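Local coordinates for protein beta-galactosidase (Bacteroides thetaiotaomicron, PDB 5MUJ) that probably cleaves arabinofuranosyl linkages in the complex plant pectin rhamnogalacturonan II, whose chain B oligosaccharide it holds in this crystal on a five-bladed beta-propeller, at residues N301-S306 against T313-A318; P260-E265 against M285-A290; I94-S97 against W103-L106; L73-V78 against G124-P129. One frame throughout, in Å; residues are numbered along the deposited sequence.

Interaction 1 of 4, residues N301-S306 against T313-A318; sequences NTFAAS and TDWHGA
Thr302 begins the contact by setting its OG1 at the edge of the Trp315 indole, near the ring plane and 3.3 Å from Trp315 CD1. The two segments form the outer hairpin of a propeller blade, in which strand 299-306 pairs antiparallel with the short outermost strand 313-314. A water 2.8 Å from Thr302 OG1 bridges to Gly317 O, linking the strand to the turn beyond Trp315. At Phe303 the main chain and the side chain both take part. Its carbonyl accepts the N-H of Trp315, while CG lies between the backbone N and the carbonyl carbon (chi1 71°), which lays the phenyl ring over one face of the indole. The result is an offset stack with the five-membered ring, planes 20° apart, in which Phe303 CE1 stands 3.3 Å from Trp315 CG and Trp315 CB covers the phenyl face 3.7 Å from its centroid. Helix 31-41 packs on this pair: Met34 and Ile37 touch Phe303, and Tyr38 stacks with Trp315. Ala304 follows as a non-hydrogen-bonded partner of Asp314, whose carboxylate turns to Tyr287 and His264. Ala305 and Thr313 form the hydrogen-bonded pair, with N-H to carbonyl bonds in both directions; that from Thr313 N to Ala305 O is 2.8 Å long and almost straight. Thr313 OG1 bonds to Val29 N and to a water. Trp315 itself is fixed further: Gly317 N lies over the indole face turned from Phe303, and Trp315 NE1 donates within the ring plane to Ala318 O at 2.7 Å.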
loop_
_atom_site.group_PDB
_atom_site.type_symbol
_atom_site.label_atom_id
_atom_site.label_comp_id
_atom_site.label_asym_id
_atom_site.label_seq_id
_atom_site.Cartn_x
_atom_site.Cartn_y
_atom_site.Cartn_z
ATOM N N ASN A 301 -5.336 4.775 9.864
ATOM C CA ASN A 301 -3.931 5.029 9.567
ATOM C C ASN A 301 -3.232 5.789 10.692
ATOM O O ASN A 301 -3.770 6.751 11.264
ATOM C CB ASN A 301 -3.788 5.858 8.274
ATOM C CG ASN A 301 -4.231 5.099 7.048
ATOM O OD1 ASN A 301 -4.195 3.885 6.993
ATOM N ND2 ASN A 301 -4.643 5.832 6.025
ATOM N N THR A 302 -2.001 5.367 10.981
ATOM C CA THR A 302 -1.082 6.111 11.821
ATOM C C THR A 302 0.359 5.952 11.304
ATOM O O THR A 302 0.565 5.580 10.124
ATOM C CB THR A 302 -1.297 5.819 13.324
ATOM O OG1 THR A 302 -0.464 6.681 14.113
ATOM C CG2 THR A 302 -1.017 4.371 13.669
ATOM N N PHE A 303 1.363 6.212 12.140
ATOM C CA PHE A 303 2.721 6.066 11.669
ATOM C C PHE A 303 3.629 5.590 12.778
ATOM O O PHE A 303 3.286 5.687 13.945
ATOM C CB PHE A 303 3.258 7.379 11.113
ATOM C CG PHE A 303 3.514 8.410 12.170
ATOM C CD1 PHE A 303 2.473 9.201 12.655
ATOM C CD2 PHE A 303 4.779 8.551 12.715
ATOM C CE1 PHE A 303 2.708 10.165 13.655
ATOM C CE2 PHE A 303 5.011 9.511 13.713
ATOM C CZ PHE A 303 3.976 10.316 14.181
ATOM N N ALA A 304 4.783 5.110 12.328
ATOM C CA ALA A 304 5.913 4.806 13.164
ATOM C C ALA A 304 7.169 5.454 12.615
ATOM O O ALA A 304 7.186 5.916 11.467
ATOM C CB ALA A 304 6.077 3.277 13.260
ATOM N N ALA A 305 8.245 5.492 13.398
ATOM C CA ALA A 305 9.502 6.035 12.897
ATOM C C ALA A 305 10.707 5.214 13.386
ATOM O O ALA A 305 10.595 4.491 14.383
ATOM C CB ALA A 305 9.650 7.533 13.236
ATOM N N SER A 306 11.806 5.302 12.646
ATOM C CA SER A 306 13.004 4.477 12.892
ATOM C C SER A 306 14.243 5.132 12.314
ATOM O O SER A 306 14.166 5.825 11.298
ATOM C CB SER A 306 12.835 3.088 12.267
ATOM O OG SER A 306 14.003 2.357 12.456
ATOM N N THR A 313 9.449 2.898 16.329
ATOM C CA THR A 313 8.768 3.519 17.465
ATOM C C THR A 313 7.397 3.940 16.945
ATOM O O THR A 313 7.316 4.663 15.944
ATOM C CB THR A 313 9.527 4.760 17.959
ATOM O OG1 THR A 313 10.852 4.396 18.393
ATOM C CG2 THR A 313 8.777 5.441 19.109
ATOM N N ASP A 314 6.345 3.510 17.617
ATOM C CA ASP A 314 4.963 3.749 17.206
ATOM C C ASP A 314 4.518 5.128 17.702
ATOM O O ASP A 314 4.835 5.510 18.802
ATOM C CB ASP A 314 4.082 2.640 17.807
ATOM C CG ASP A 314 2.884 2.253 16.969
ATOM O OD1 ASP A 314 2.630 2.824 15.890
ATOM O OD2 ASP A 314 2.174 1.311 17.429
ATOM N N TRP A 315 3.796 5.901 16.879
ATOM C CA TRP A 315 3.157 7.104 17.365
ATOM C C TRP A 315 2.249 6.896 18.569
ATOM O O TRP A 315 1.392 6.052 18.546
ATOM C CB TRP A 315 2.342 7.699 16.210
ATOM C CG TRP A 315 1.514 8.966 16.499
ATOM C CD1 TRP A 315 0.229 9.168 16.111
ATOM C CD2 TRP A 315 1.905 10.156 17.212
ATOM N NE1 TRP A 315 -0.197 10.419 16.497
ATOM C CE2 TRP A 315 0.794 11.037 17.185
ATOM C CE3 TRP A 315 3.069 10.566 17.867
ATOM C CZ2 TRP A 315 0.804 12.311 17.800
ATOM C CZ3 TRP A 315 3.088 11.808 18.474
ATOM C CH2 TRP A 315 1.957 12.689 18.415
ATOM N N HIS A 316 2.345 7.783 19.559
ATOM C CA HIS A 316 1.587 7.613 20.811
ATOM C C HIS A 316 0.338 8.492 20.930
ATOM O O HIS A 316 -0.322 8.507 21.968
ATOM C CB HIS A 316 2.503 7.839 22.005
ATOM C CG HIS A 316 3.212 9.155 21.963
ATOM N ND1 HIS A 316 2.801 10.246 22.698
ATOM C CD2 HIS A 316 4.286 9.565 21.255
ATOM C CE1 HIS A 316 3.596 11.264 22.444
ATOM N NE2 HIS A 316 4.520 10.868 21.594
ATOM N N GLY A 317 -0.014 9.163 19.835
ATOM C CA GLY A 317 -1.079 10.200 19.819
ATOM C C GLY A 317 -2.190 9.788 18.890
ATOM O O GLY A 317 -2.245 8.645 18.458
ATOM N N ALA A 318 -3.044 10.750 18.534
ATOM C CA ALA A 318 -4.230 10.525 17.706
ATOM C C ALA A 318 -3.820 9.928 16.381
ATOM O O ALA A 318 -2.815 10.301 15.802
ATOM C CB ALA A 318 -4.976 11.847 17.455
HETATM O O HOH W 1 -1.489 6.521 16.764
HETATM O O HOH W 2 12.791 3.198 16.736
#

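Interaction 2 of 4, residues P260-E265 against M285-A290; sequences PVFAHE and MFYFSA
The hydroxyl of Tyr287 meets His264 and a carboxylate at once: Tyr287 OH lies 3.3 Å from His264 CE1 and hydrogen-bonds to Asp314 OD1. The other carboxylate oxygen, Asp314 OD2, bonds to His264 NE2, so one aspartate joins both aromatic residues. On its far nitrogen, ND1, the imidazole is held by Thr271 OG1, and with both nitrogens engaged its rotation is probably fixed. The His264 and Tyr287 rings are nearly parallel, 21° apart, yet slid so far that they scarcely overlap. Phe262 meets the phenol in another way, as a T-shaped pair: its edge points at the face of Tyr287, with Phe262 CE2 above the ring centre and 3.4 Å from Tyr287 CE2, the planes 81° apart. Tyr287 CG sits between the backbone N and the carbonyl carbon (chi1 76°), turning the phenol across the path of the incoming phenyl ring. Beside it, Met285, a selenomethionine, adds a Met-aromatic contact, Met285 SE reaching Phe262 CD2 at 3.6 Å from an oblique direction. These side chains form an aromatic cluster where the loop 260-265, leaving one propeller blade, passes over strand 282-290 of the next. Within the loop, Val261 and Phe262 together oppose Val242 in a classic beta bulge, and the strand runs on to Ala290, which touches a bound rhamnose of the glycan. The tyrosine thus serves both sides of the contact, its ring face taking the Phe262 edge and its hydroxyl joining the carboxylate of Asp314, which would probably polarise both the imidazole and the phenol.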
loop_
_atom_site.group_PDB
_atom_site.type_symbol
_atom_site.label_atom_id
_atom_site.label_comp_id
_atom_site.label_asym_id
_atom_site.label_seq_id
_atom_site.Cartn_x
_atom_site.Cartn_y
_atom_site.Cartn_z
ATOM N N PRO A 260 9.305 -10.788 12.036
ATOM C CA PRO A 260 8.773 -9.496 11.501
ATOM C C PRO A 260 9.356 -8.296 12.249
ATOM O O PRO A 260 9.724 -8.415 13.409
ATOM C CB PRO A 260 7.251 -9.623 11.718
ATOM C CG PRO A 260 7.074 -10.669 12.786
ATOM C CD PRO A 260 8.291 -11.567 12.785
ATOM N N VAL A 261 9.456 -7.136 11.597
ATOM C CA VAL A 261 10.034 -5.954 12.231
ATOM C C VAL A 261 8.978 -4.990 12.828
ATOM O O VAL A 261 9.339 -4.046 13.520
ATOM C CB VAL A 261 10.907 -5.148 11.250
ATOM C CG1 VAL A 261 12.045 -6.006 10.737
ATOM C CG2 VAL A 261 10.083 -4.532 10.104
ATOM N N PHE A 262 7.702 -5.223 12.536
ATOM C CA PHE A 262 6.660 -4.364 13.068
ATOM C C PHE A 262 5.342 -5.089 13.092
ATOM O O PHE A 262 4.899 -5.578 12.077
ATOM C CB PHE A 262 6.526 -3.111 12.211
ATOM C CG PHE A 262 5.689 -2.041 12.835
ATOM C CD1 PHE A 262 5.961 -1.534 14.105
ATOM C CD2 PHE A 262 4.656 -1.493 12.112
ATOM C CE1 PHE A 262 5.183 -0.529 14.662
ATOM C CE2 PHE A 262 3.871 -0.506 12.656
ATOM C CZ PHE A 262 4.123 -0.015 13.930
ATOM N N ALA A 263 4.740 -5.167 14.279
ATOM C CA ALA A 263 3.527 -5.904 14.478
ATOM C C ALA A 263 2.808 -5.351 15.692
ATOM O O ALA A 263 3.430 -4.740 16.557
ATOM C CB ALA A 263 3.835 -7.371 14.714
ATOM N N HIS A 264 1.507 -5.624 15.755
ATOM C CA HIS A 264 0.694 -5.387 16.946
ATOM C C HIS A 264 -0.031 -6.668 17.329
ATOM O O HIS A 264 -0.882 -7.151 16.601
ATOM C CB HIS A 264 -0.282 -4.257 16.648
ATOM C CG HIS A 264 0.404 -2.977 16.331
ATOM N ND1 HIS A 264 0.640 -2.560 15.036
ATOM C CD2 HIS A 264 0.906 -2.013 17.140
ATOM C CE1 HIS A 264 1.265 -1.395 15.068
ATOM N NE2 HIS A 264 1.431 -1.039 16.329
ATOM N N GLU A 265 0.321 -7.244 18.474
ATOM C CA GLU A 265 -0.172 -8.561 18.795
ATOM C C GLU A 265 -1.507 -8.583 19.519
ATOM O O GLU A 265 -1.574 -8.435 20.752
ATOM C CB GLU A 265 0.855 -9.316 19.633
ATOM C CG GLU A 265 2.165 -9.566 18.947
ATOM C CD GLU A 265 2.032 -10.509 17.761
ATOM O OE1 GLU A 265 1.077 -11.317 17.694
ATOM O OE2 GLU A 265 2.872 -10.407 16.849
HETATM N N MSE A 285 7.285 5.495 8.731
HETATM C CA MSE A 285 6.452 4.503 8.133
HETATM C C MSE A 285 5.035 4.906 8.378
HETATM O O MSE A 285 4.562 4.895 9.516
HETATM C CB MSE A 285 6.689 3.122 8.769
HETATM C CG MSE A 285 5.819 2.059 8.135
HETATM SE SE MSE A 285 5.696 0.484 9.275
HETATM C CE MSE A 285 7.491 -0.208 8.936
ATOM N N PHE A 286 4.347 5.211 7.281
ATOM C CA PHE A 286 2.896 5.305 7.289
ATOM C C PHE A 286 2.390 3.876 7.160
ATOM O O PHE A 286 2.888 3.125 6.313
ATOM C CB PHE A 286 2.416 6.178 6.112
ATOM C CG PHE A 286 2.905 7.582 6.189
ATOM C CD1 PHE A 286 2.297 8.471 7.064
ATOM C CD2 PHE A 286 4.020 8.003 5.473
ATOM C CE1 PHE A 286 2.724 9.799 7.122
ATOM C CE2 PHE A 286 4.465 9.307 5.566
ATOM C CZ PHE A 286 3.838 10.186 6.447
ATOM N N TYR A 287 1.429 3.514 7.998
ATOM C CA TYR A 287 0.848 2.157 7.965
ATOM C C TYR A 287 -0.609 2.200 8.378
ATOM O O TYR A 287 -1.057 3.184 9.021
ATOM C CB TYR A 287 1.678 1.222 8.861
ATOM C CG TYR A 287 1.464 1.388 10.330
ATOM C CD1 TYR A 287 0.487 0.630 10.991
ATOM C CD2 TYR A 287 2.242 2.268 11.080
ATOM C CE1 TYR A 287 0.294 0.767 12.370
ATOM C CE2 TYR A 287 2.059 2.404 12.450
ATOM C CZ TYR A 287 1.079 1.642 13.079
ATOM O OH TYR A 287 0.899 1.793 14.429
ATOM N N PHE A 288 -1.355 1.156 8.040
ATOM C CA PHE A 288 -2.717 0.969 8.538
ATOM C C PHE A 288 -2.774 -0.194 9.499
ATOM O O PHE A 288 -1.942 -1.156 9.450
ATOM C CB PHE A 288 -3.794 0.758 7.461
ATOM C CG PHE A 288 -4.062 -0.686 7.027
ATOM C CD1 PHE A 288 -3.254 -1.319 6.057
ATOM C CD2 PHE A 288 -5.162 -1.403 7.498
ATOM C CE1 PHE A 288 -3.525 -2.578 5.608
ATOM C CE2 PHE A 288 -5.393 -2.753 7.099
ATOM C CZ PHE A 288 -4.591 -3.307 6.137
ATOM N N SER A 289 -3.782 -0.123 10.346
ATOM C CA SER A 289 -4.118 -1.228 11.205
ATOM C C SER A 289 -5.616 -1.446 11.176
ATOM O O SER A 289 -6.383 -0.515 10.946
ATOM C CB SER A 289 -3.634 -0.959 12.622
ATOM O OG SER A 289 -3.731 -2.145 13.417
ATOM N N ALA A 290 -6.038 -2.680 11.358
ATOM C CA ALA A 290 -7.450 -3.029 11.466
ATOM C C ALA A 290 -7.622 -4.014 12.595
ATOM O O ALA A 290 -6.687 -4.815 12.878
ATOM C CB ALA A 290 -8.030 -3.598 10.177
#

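Interaction 3 of 4, residues I94-S97 against W103-L106; sequences IAES and WRTL
Ser97 CB sits squarely over the Trp103 indole, 3.4 Å from the centroid of the six-membered ring and almost on its normal, a close CH-pi contact. It lies at the turn end of the beta hairpin between strands 90-97 and 104-110, the outer pair of a propeller blade. With OG anti to the backbone N (chi1 179°), the serine turns its methylene to the ring and its hydroxyl to the connecting turn, where Asp102 O and Asn99 N hold it. The indole is steadied on its own side by the bond from Trp103 NE1 to Leu100 O, and Ala95 O comes up to the edge of the ring. Between the strands Glu96 and Arg104 form the hydrogen-bonded pair, Arg104 N reaching Glu96 O at 2.7 Å; Ala95 and Thr105 are the neighbouring non-hydrogen-bonded pair, and Thr105 OG1 bonds to Tyr76 OH on strand 71-79. The same Glu96 and Arg104 are joined by a salt bridge. Arg104 NH2 points to Glu96 OE2 at 3.0 Å within the guanidinium plane, but meets the oxygen from above the carboxylate, the two planes being 87° apart; a weak second bond comes from Arg104 NE. Replacing Glu96 by an alanine would keep the backbone pairing but would probably leave Arg104 with little more than a long, weak ion pair to Asp98 and a side chain freer to turn. Leu106 continues the pairing, its N bonded to Ile94 O at 2.8 Å, and its CD1 lies against the other carboxylate oxygen, 3.8 Å from Glu96 OE1.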
loop_
_atom_site.group_PDB
_atom_site.type_symbol
_atom_site.label_atom_id
_atom_site.label_comp_id
_atom_site.label_asym_id
_atom_site.label_seq_id
_atom_site.Cartn_x
_atom_site.Cartn_y
_atom_site.Cartn_z
ATOM N N ILE A 94 -4.272 2.703 -13.856
ATOM C CA ILE A 94 -3.539 3.984 -13.701
ATOM C C ILE A 94 -4.450 5.190 -14.031
ATOM O O ILE A 94 -5.235 5.143 -14.967
ATOM C CB ILE A 94 -2.196 3.989 -14.474
ATOM C CG1 ILE A 94 -1.263 5.086 -13.983
ATOM C CG2 ILE A 94 -2.399 4.134 -15.983
ATOM C CD1 ILE A 94 0.147 4.987 -14.512
ATOM N N ALA A 95 -4.300 6.236 -13.219
ATOM C CA ALA A 95 -5.033 7.464 -13.449
ATOM C C ALA A 95 -4.061 8.602 -13.388
ATOM O O ALA A 95 -2.965 8.528 -12.845
ATOM C CB ALA A 95 -6.111 7.682 -12.421
ATOM N N GLU A 96 -4.441 9.665 -14.086
ATOM C CA GLU A 96 -3.617 10.887 -14.089
ATOM C C GLU A 96 -4.333 12.115 -13.472
ATOM O O GLU A 96 -5.552 12.134 -13.350
ATOM C CB GLU A 96 -3.153 11.253 -15.509
ATOM C CG GLU A 96 -4.278 11.661 -16.464
ATOM C CD GLU A 96 -3.814 12.124 -17.813
ATOM O OE1 GLU A 96 -2.737 11.729 -18.289
ATOM O OE2 GLU A 96 -4.560 12.913 -18.400
ATOM N N SER A 97 -3.516 13.087 -13.062
ATOM C CA SER A 97 -3.960 14.364 -12.463
ATOM C C SER A 97 -2.947 15.460 -12.703
ATOM O O SER A 97 -1.716 15.238 -12.726
ATOM C CB SER A 97 -4.150 14.226 -10.951
ATOM O OG SER A 97 -4.560 15.456 -10.366
ATOM N N TRP A 103 -8.823 13.485 -10.761
ATOM C CA TRP A 103 -8.147 12.284 -11.339
ATOM C C TRP A 103 -8.910 11.759 -12.537
ATOM O O TRP A 103 -10.155 11.729 -12.535
ATOM C CB TRP A 103 -7.988 11.136 -10.282
ATOM C CG TRP A 103 -7.002 11.530 -9.262
ATOM C CD1 TRP A 103 -7.248 12.206 -8.085
ATOM C CD2 TRP A 103 -5.584 11.351 -9.323
ATOM N NE1 TRP A 103 -6.061 12.473 -7.438
ATOM C CE2 TRP A 103 -5.032 11.952 -8.176
ATOM C CE3 TRP A 103 -4.727 10.774 -10.252
ATOM C CZ2 TRP A 103 -3.663 12.016 -7.975
ATOM C CZ3 TRP A 103 -3.407 10.826 -10.028
ATOM C CH2 TRP A 103 -2.877 11.418 -8.899
ATOM N N ARG A 104 -8.172 11.342 -13.565
ATOM C CA ARG A 104 -8.795 10.702 -14.733
ATOM C C ARG A 104 -8.166 9.330 -15.012
ATOM O O ARG A 104 -6.976 9.231 -15.282
ATOM C CB ARG A 104 -8.661 11.586 -15.959
ATOM C CG ARG A 104 -9.305 12.977 -15.830
ATOM C CD ARG A 104 -8.986 13.820 -17.050
ATOM N NE ARG A 104 -7.542 14.049 -17.148
ATOM C CZ ARG A 104 -6.891 15.028 -16.522
ATOM N NH1 ARG A 104 -7.555 15.897 -15.757
ATOM N NH2 ARG A 104 -5.573 15.134 -16.638
ATOM N N THR A 105 -9.002 8.302 -15.015
ATOM C CA THR A 105 -8.505 6.919 -15.232
ATOM C C THR A 105 -8.148 6.713 -16.670
ATOM O O THR A 105 -8.922 7.136 -17.578
ATOM C CB THR A 105 -9.535 5.912 -14.785
ATOM O OG1 THR A 105 -9.616 6.042 -13.369
ATOM C CG2 THR A 105 -9.138 4.496 -15.224
ATOM N N LEU A 106 -6.956 6.133 -16.888
ATOM C CA LEU A 106 -6.433 5.936 -18.237
ATOM C C LEU A 106 -6.633 4.531 -18.790
ATOM O O LEU A 106 -6.792 4.388 -20.009
ATOM C CB LEU A 106 -4.952 6.291 -18.298
ATOM C CG LEU A 106 -4.557 7.733 -18.005
ATOM C CD1 LEU A 106 -3.055 7.964 -17.994
ATOM C CD2 LEU A 106 -5.144 8.695 -19.050
#

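Interaction 4 of 4, residues L73-V78 against G124-P129; sequences LMTYVV and GFPALP
No aromatic ring carries the meeting of Thr75 with Pro126; what comes nearest to a flat group is the puckered pyrrolidine ring of the proline, approached at its CD and CG atoms. Thr75 reaches toward it end-on, with Thr75 OG1 3.0 Å from Pro126 CD and the threonine methyl CG2 beside Pro126 CG. The proline also packs on Leu139 and Met148. The hydroxyl occupies the position between the backbone N and the carbonyl carbon (chi1 54°), which turns it toward strand 121-126. There it donates to a water at 2.7 Å, and this water in turn donates to Gly124 O, also at 2.7 Å. A single solvent molecule thus replaces direct hydrogen bonding between segments whose axes run nearly antiparallel (163°) but stay 7.0 Å apart at their closest. Since every touching residue is buried, the water is probably an integral part of the interface, satisfying both a hydroxyl and a carbonyl. Further along, Val77 CG1 rests 3.8 Å from Gly124 N, whose own polar partner is Thr92 OG1. With an alanine in place of Pro126 the CD and CG atoms would be gone, which would probably open a gap beside OG1 and CG2 of Thr75. Strand 71-79 belongs to one four-stranded sheet and strand 121-126 is the first strand of the next, so the contact is the face-to-face packing of successive blades characteristic of a beta-propeller.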
loop_
_atom_site.group_PDB
_atom_site.type_symbol
_atom_site.label_atom_id
_atom_site.label_comp_id
_atom_site.label_asym_id
_atom_site.label_seq_id
_atom_site.Cartn_x
_atom_site.Cartn_y
_atom_site.Cartn_z
ATOM N N LEU A 73 0.598 10.823 -11.313
ATOM C CA LEU A 73 0.078 9.522 -11.697
ATOM C C LEU A 73 -0.295 8.720 -10.436
ATOM O O LEU A 73 0.294 8.959 -9.400
ATOM C CB LEU A 73 1.142 8.817 -12.507
ATOM C CG LEU A 73 1.547 9.547 -13.793
ATOM C CD1 LEU A 73 2.817 8.946 -14.339
ATOM C CD2 LEU A 73 0.423 9.468 -14.801
HETATM N N MSE A 74 -1.378 7.942 -10.514
HETATM C CA MSE A 74 -1.759 7.041 -9.418
HETATM C C MSE A 74 -2.067 5.684 -9.983
HETATM O O MSE A 74 -2.968 5.527 -10.787
HETATM C CB MSE A 74 -3.004 7.573 -8.693
HETATM C CG MSE A 74 -3.341 6.678 -7.488
HETATM SE SE MSE A 74 -5.194 6.944 -6.970
HETATM C CE MSE A 74 -5.087 8.863 -6.545
ATOM N N THR A 75 -1.338 4.672 -9.509
ATOM C CA THR A 75 -1.793 3.275 -9.764
ATOM C C THR A 75 -2.736 2.882 -8.648
ATOM O O THR A 75 -2.655 3.413 -7.566
ATOM C CB THR A 75 -0.681 2.172 -9.881
ATOM O OG1 THR A 75 0.187 2.183 -8.728
ATOM C CG2 THR A 75 0.121 2.302 -11.094
ATOM N N TYR A 76 -3.696 2.037 -8.988
ATOM C CA TYR A 76 -4.660 1.496 -8.023
ATOM C C TYR A 76 -5.183 0.117 -8.463
ATOM O O TYR A 76 -5.027 -0.278 -9.609
ATOM C CB TYR A 76 -5.791 2.479 -7.742
ATOM C CG TYR A 76 -6.672 2.801 -8.942
ATOM C CD1 TYR A 76 -7.804 2.038 -9.222
ATOM C CD2 TYR A 76 -6.398 3.915 -9.769
ATOM C CE1 TYR A 76 -8.612 2.296 -10.317
ATOM C CE2 TYR A 76 -7.221 4.199 -10.872
ATOM C CZ TYR A 76 -8.340 3.436 -11.107
ATOM O OH TYR A 76 -9.161 3.695 -12.177
ATOM N N VAL A 77 -5.740 -0.629 -7.511
ATOM C CA VAL A 77 -6.272 -1.927 -7.838
ATOM C C VAL A 77 -7.804 -1.853 -7.884
ATOM O O VAL A 77 -8.442 -1.057 -7.174
ATOM C CB VAL A 77 -5.777 -3.036 -6.864
ATOM C CG1 VAL A 77 -4.246 -3.014 -6.852
ATOM C CG2 VAL A 77 -6.390 -2.890 -5.462
ATOM N N VAL A 78 -8.368 -2.658 -8.756
ATOM C CA VAL A 78 -9.780 -2.827 -8.893
ATOM C C VAL A 78 -10.108 -4.331 -8.637
ATOM O O VAL A 78 -9.497 -5.249 -9.221
ATOM C CB VAL A 78 -10.253 -2.451 -10.308
ATOM C CG1 VAL A 78 -11.699 -2.847 -10.525
ATOM C CG2 VAL A 78 -10.069 -0.943 -10.572
ATOM N N GLY A 124 -0.900 -4.269 -8.178
ATOM C CA GLY A 124 0.458 -3.757 -8.233
ATOM C C GLY A 124 0.811 -2.486 -7.499
ATOM O O GLY A 124 -0.055 -1.603 -7.264
ATOM N N PHE A 125 2.115 -2.348 -7.199
ATOM C CA PHE A 125 2.663 -1.328 -6.346
ATOM C C PHE A 125 4.011 -0.895 -6.939
ATOM O O PHE A 125 5.040 -1.548 -6.828
ATOM C CB PHE A 125 2.871 -1.795 -4.923
ATOM C CG PHE A 125 1.698 -2.545 -4.358
ATOM C CD1 PHE A 125 0.550 -1.897 -3.952
ATOM C CD2 PHE A 125 1.750 -3.913 -4.281
ATOM C CE1 PHE A 125 -0.531 -2.620 -3.456
ATOM C CE2 PHE A 125 0.696 -4.657 -3.796
ATOM C CZ PHE A 125 -0.460 -4.012 -3.392
ATOM N N PRO A 126 4.032 0.219 -7.667
ATOM C CA PRO A 126 5.309 0.622 -8.210
ATOM C C PRO A 126 6.461 0.634 -7.200
ATOM O O PRO A 126 6.244 0.826 -5.988
ATOM C CB PRO A 126 5.012 2.029 -8.736
ATOM C CG PRO A 126 3.611 1.912 -9.191
ATOM C CD PRO A 126 2.923 1.020 -8.203
ATOM N N ALA A 127 7.662 0.400 -7.730
ATOM C CA ALA A 127 8.865 0.253 -6.940
ATOM C C ALA A 127 9.864 1.348 -7.179
ATOM O O ALA A 127 9.765 2.132 -8.147
ATOM C CB ALA A 127 9.508 -1.088 -7.266
ATOM N N LEU A 128 10.811 1.439 -6.271
ATOM C CA LEU A 128 11.906 2.345 -6.296
ATOM C C LEU A 128 11.435 3.823 -6.321
ATOM O O LEU A 128 11.981 4.643 -7.075
ATOM C CB LEU A 128 12.816 2.056 -7.490
ATOM C CG LEU A 128 13.180 0.590 -7.768
ATOM C CD1 LEU A 128 14.225 0.531 -8.868
ATOM C CD2 LEU A 128 13.660 -0.152 -6.532
ATOM N N PRO A 129 10.465 4.162 -5.453
ATOM C CA PRO A 129 10.062 5.572 -5.390
ATOM C C PRO A 129 11.195 6.411 -4.773
ATOM O O PRO A 129 11.914 5.906 -3.911
ATOM C CB PRO A 129 8.868 5.544 -4.432
ATOM C CG PRO A 129 9.206 4.388 -3.506
ATOM C CD PRO A 129 9.814 3.347 -4.399
HETATM O O HOH W 3 -0.755 0.917 -6.575
#

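From the N terminus, interaction 4 opens first, on strand 71-79. Before it closes at 124-129, the hairpin of interaction 3 forms and closes, so 3 is nested within 4; the two touch through neighbouring strands of one sheet, and together they tie that blade's outer strands to each other and the blade to its successor. The chain then completes that second blade and runs through one more before 260-265 meets 285-290 in interaction 2, which again bridges consecutive blades. Interaction 1 follows in series, closing a short hairpin in the sheet reached by interaction 2. Interactions 1 and 3 are equivalent outer hairpins whose centres stand about 31 Å apart across the propeller.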